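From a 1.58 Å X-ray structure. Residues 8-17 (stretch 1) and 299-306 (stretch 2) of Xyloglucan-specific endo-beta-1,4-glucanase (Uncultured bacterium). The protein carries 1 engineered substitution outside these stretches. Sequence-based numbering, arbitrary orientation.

Stretch 1 (8-17) ILSNINIGWN
Stretch 2 299-306: VKCFIWDN

Two parallel strands distant in sequence often meet by a short ladder of backbone bonds, and the polar groups beyond its end must find partners by other means. Residues 8-17 and 299-306 of this endoglucanase illustrate the principle, burying 735 Å² between them.

The first stretch enters in a helix that began earlier in the chain, and a type I turn runs from Leu-9 to Ile-12, closed by Ile-12 N donating to Leu-9 O at 3.0 Å. Ile-8 O is satisfied twice by one residue, since it accepts from Asn-11 N at 3.1 Å and from Asn-11 ND2 at 3.2 Å, the latter reached with chi1 m. From Ile-12 (phi/psi -84/132) the chain passes through Asn-13 (-75/-72) and extends at Ile-14 (-157/152), leading into a strand that includes Gly-15 to Asn-17 and continues later in the chain.

That strand runs parallel to the second stretch, the two axes inclined by 31° and 4.1 Å apart at closest approach. Gly-15 pairs with Phe-302 (CA to CA 4.0 Å) and Trp-16 with Ile-303 (CA to CA 4.8 Å). As expected of parallel pairing, Gly-15 bonds to the residues flanking its partner: Gly-15 N donates to Cys-301 O at 2.8 Å (160°), while Gly-15 O accepts from Ile-303 N at 2.9 Å (170°). Ile-303 O then takes Asn-17 N at 2.8 Å (152°) and, weakly, Asn-17 ND2 at 3.3 Å; the m rotamer of Asn-17 brings its amide there. Cys-301 N, before the ladder, is served by a water that accepts from it at 3.0 Å and donates to Asn-13 O, also at 3.0 Å, so the solvent molecule bridges the two backbones.

The close approach at Gly-15 depends on its missing side chain. An ideal CB would lie 2.3 Å from Phe-302 CD2, a clash. Instead Gly-15 CA sits over the face of the Phe-302 ring, 4.1 Å from its centroid, with the phenylalanine at chi1 -70° and chi2 67°. Gly-15 O also receives a CA-H...O contact from Phe-302 CA at 3.4 Å.

On the side of the sheet shared by Trp-16 and Ile-303, Trp-16 adopts chi1 t and chi2 94°, and its NE1 donates to Asp-305 OD2 at 2.8 Å (136°). Asp-305 OD2, with Asp-305 at chi1 t, lies at the edge of the indole near its plane, and the bond is bent. OD2 also bonds elsewhere in the structure. By contrast, Asn-17 O and Asp-305 O approach to 3.1 Å as two acceptors, without a hydrogen bond.

At the opening end, Lys-300 follows an m, m, t, t path across the turn. Its NZ donates weakly to Ile-12 O at 2.9 Å and gives a further bond, Lys-300 NZ to a water at 2.8 Å; that water donates to Ser-10 O at 2.9 Å. Apolar packing adds to the contact: Ile-14 (t, t) sets CD1 3.8 Å from Cys-301 SG, and Ile-12 CD1 lies 4.1 Å from Phe-302 CZ.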

# COMPACT_ATOMS: atom_id res chain seq x y z
N ILE A 8 -9.19 -11.48 -10.12
CA ILE A 8 -8.99 -10.04 -10.28
C ILE A 8 -7.51 -9.68 -10.23
O ILE A 8 -7.01 -9.03 -11.14
CB ILE A 8 -9.79 -9.24 -9.24
CG1 ILE A 8 -11.28 -9.34 -9.57
CG2 ILE A 8 -9.39 -7.80 -9.21
CD1 ILE A 8 -12.21 -8.93 -8.45
N LEU A 9 -6.81 -10.14 -9.18
CA LEU A 9 -5.40 -9.78 -9.03
C LEU A 9 -4.54 -10.31 -10.20
O LEU A 9 -3.52 -9.70 -10.50
CB LEU A 9 -4.87 -10.35 -7.72
CG LEU A 9 -5.48 -9.73 -6.45
CD1 LEU A 9 -5.09 -10.52 -5.20
CD2 LEU A 9 -5.08 -8.25 -6.30
N SER A 10 -4.91 -11.45 -10.81
CA SER A 10 -4.11 -12.00 -11.89
C SER A 10 -4.00 -11.09 -13.10
O SER A 10 -3.15 -11.29 -13.94
CB SER A 10 -4.67 -13.36 -12.35
OG SER A 10 -5.89 -13.24 -13.07
N ASN A 11 -4.89 -10.11 -13.20
CA ASN A 11 -4.87 -9.13 -14.29
C ASN A 11 -3.77 -8.08 -14.15
O ASN A 11 -3.51 -7.34 -15.10
CB ASN A 11 -6.25 -8.46 -14.43
CG ASN A 11 -7.28 -9.40 -14.89
OD1 ASN A 11 -7.20 -9.86 -16.03
ND2 ASN A 11 -8.15 -9.83 -14.00
N ILE A 12 -3.16 -8.00 -12.98
CA ILE A 12 -2.14 -7.01 -12.70
C ILE A 12 -0.79 -7.53 -13.20
O ILE A 12 -0.40 -8.65 -12.90
CB ILE A 12 -2.05 -6.73 -11.18
CG1 ILE A 12 -3.33 -6.13 -10.70
CG2 ILE A 12 -0.85 -5.83 -10.89
CD1 ILE A 12 -3.45 -5.92 -9.20
N ASN A 13 -0.07 -6.69 -13.93
CA ASN A 13 1.34 -6.94 -14.25
C ASN A 13 2.15 -6.65 -12.99
O ASN A 13 2.67 -7.56 -12.35
CB ASN A 13 1.81 -6.07 -15.43
CG ASN A 13 3.28 -6.31 -15.76
OD1 ASN A 13 3.84 -7.39 -15.47
ND2 ASN A 13 3.92 -5.31 -16.37
N ILE A 14 2.25 -5.39 -12.69
CA ILE A 14 2.96 -4.89 -11.51
C ILE A 14 2.35 -3.50 -11.23
O ILE A 14 1.85 -2.83 -12.14
CB ILE A 14 4.49 -4.91 -11.69
CG1 ILE A 14 5.24 -4.57 -10.40
CG2 ILE A 14 4.99 -4.01 -12.80
CD1 ILE A 14 6.67 -5.01 -10.42
N GLY A 15 2.37 -3.10 -9.97
CA GLY A 15 1.82 -1.82 -9.57
C GLY A 15 2.81 -0.75 -9.12
O GLY A 15 3.99 -0.97 -8.96
N TRP A 16 2.24 0.41 -8.91
CA TRP A 16 3.01 1.66 -8.68
C TRP A 16 2.29 2.54 -7.72
O TRP A 16 1.06 2.68 -7.83
CB TRP A 16 3.23 2.36 -10.03
CG TRP A 16 4.01 3.59 -10.03
CD1 TRP A 16 5.33 3.69 -10.25
CD2 TRP A 16 3.54 4.95 -9.89
NE1 TRP A 16 5.72 4.99 -10.26
CE2 TRP A 16 4.63 5.79 -9.98
CE3 TRP A 16 2.29 5.52 -9.63
CZ2 TRP A 16 4.50 7.18 -9.90
CZ3 TRP A 16 2.18 6.90 -9.51
CH2 TRP A 16 3.27 7.70 -9.63
N ASN A 17 2.99 3.07 -6.73
CA ASN A 17 2.36 3.95 -5.72
C ASN A 17 2.61 5.42 -6.10
O ASN A 17 3.76 5.86 -6.33
CB ASN A 17 2.98 3.81 -4.30
CG ASN A 17 2.50 2.63 -3.51
OD1 ASN A 17 1.60 2.77 -2.68
ND2 ASN A 17 3.07 1.47 -3.76
N VAL A 299 1.98 -13.77 -6.94
CA VAL A 299 1.72 -12.67 -6.00
C VAL A 299 2.17 -11.37 -6.64
O VAL A 299 3.26 -11.29 -7.22
CB VAL A 299 2.44 -12.93 -4.65
CG1 VAL A 299 2.30 -11.75 -3.70
CG2 VAL A 299 1.91 -14.21 -4.02
N LYS A 300 1.32 -10.36 -6.54
CA LYS A 300 1.57 -9.06 -7.15
C LYS A 300 2.15 -8.07 -6.12
O LYS A 300 1.88 -8.20 -4.90
CB LYS A 300 0.29 -8.52 -7.76
CG LYS A 300 -0.41 -9.51 -8.70
CD LYS A 300 0.48 -9.85 -9.91
CE LYS A 300 -0.21 -10.86 -10.80
NZ LYS A 300 0.73 -11.14 -11.88
N CYS A 301 2.92 -7.12 -6.63
CA CYS A 301 3.46 -6.08 -5.79
C CYS A 301 3.23 -4.72 -6.43
O CYS A 301 3.04 -4.59 -7.66
CB CYS A 301 4.97 -6.31 -5.51
SG CYS A 301 6.07 -6.23 -6.90
N PHE A 302 3.32 -3.71 -5.55
CA PHE A 302 3.23 -2.32 -5.91
C PHE A 302 4.48 -1.59 -5.44
O PHE A 302 4.81 -1.61 -4.24
CB PHE A 302 1.99 -1.67 -5.25
CG PHE A 302 0.66 -2.09 -5.80
CD1 PHE A 302 0.19 -3.41 -5.62
CD2 PHE A 302 -0.14 -1.21 -6.50
CE1 PHE A 302 -1.04 -3.80 -6.14
CE2 PHE A 302 -1.37 -1.62 -7.01
CZ PHE A 302 -1.80 -2.91 -6.87
N ILE A 303 5.16 -0.91 -6.35
CA ILE A 303 6.46 -0.28 -6.04
C ILE A 303 6.22 1.11 -5.47
O ILE A 303 5.41 1.88 -5.99
CB ILE A 303 7.34 -0.22 -7.34
CG1 ILE A 303 7.45 -1.58 -7.99
CG2 ILE A 303 8.69 0.39 -7.01
CD1 ILE A 303 7.88 -2.71 -7.01
N TRP A 304 6.90 1.43 -4.36
CA TRP A 304 6.83 2.74 -3.77
C TRP A 304 7.62 3.81 -4.60
O TRP A 304 8.82 3.63 -4.87
CB TRP A 304 7.38 2.71 -2.35
CG TRP A 304 7.21 4.06 -1.71
CD1 TRP A 304 8.19 4.96 -1.37
CD2 TRP A 304 5.96 4.63 -1.28
NE1 TRP A 304 7.62 6.09 -0.81
CE2 TRP A 304 6.25 5.89 -0.71
CE3 TRP A 304 4.64 4.19 -1.33
CZ2 TRP A 304 5.24 6.74 -0.22
CZ3 TRP A 304 3.68 4.98 -0.82
CH2 TRP A 304 3.96 6.23 -0.28
N ASP A 305 6.92 4.84 -5.08
CA ASP A 305 7.52 5.89 -5.85
C ASP A 305 7.16 7.25 -5.29
O ASP A 305 6.04 7.76 -5.46
CB ASP A 305 7.15 5.76 -7.33
CG ASP A 305 7.89 6.76 -8.22
OD1 ASP A 305 8.41 7.81 -7.69
OD2 ASP A 305 7.97 6.49 -9.47
N ASN A 306 8.18 7.87 -4.65
CA ASN A 306 8.01 9.19 -4.04
C ASN A 306 8.50 10.39 -4.82
O ASN A 306 8.53 11.53 -4.29
CB ASN A 306 8.58 9.19 -2.60
CG ASN A 306 10.05 8.86 -2.56
OD1 ASN A 306 10.68 8.82 -3.63
ND2 ASN A 306 10.61 8.75 -1.38
O HOH W 1 -0.82 -12.95 -13.38
O HOH W 2 3.60 -7.73 -9.53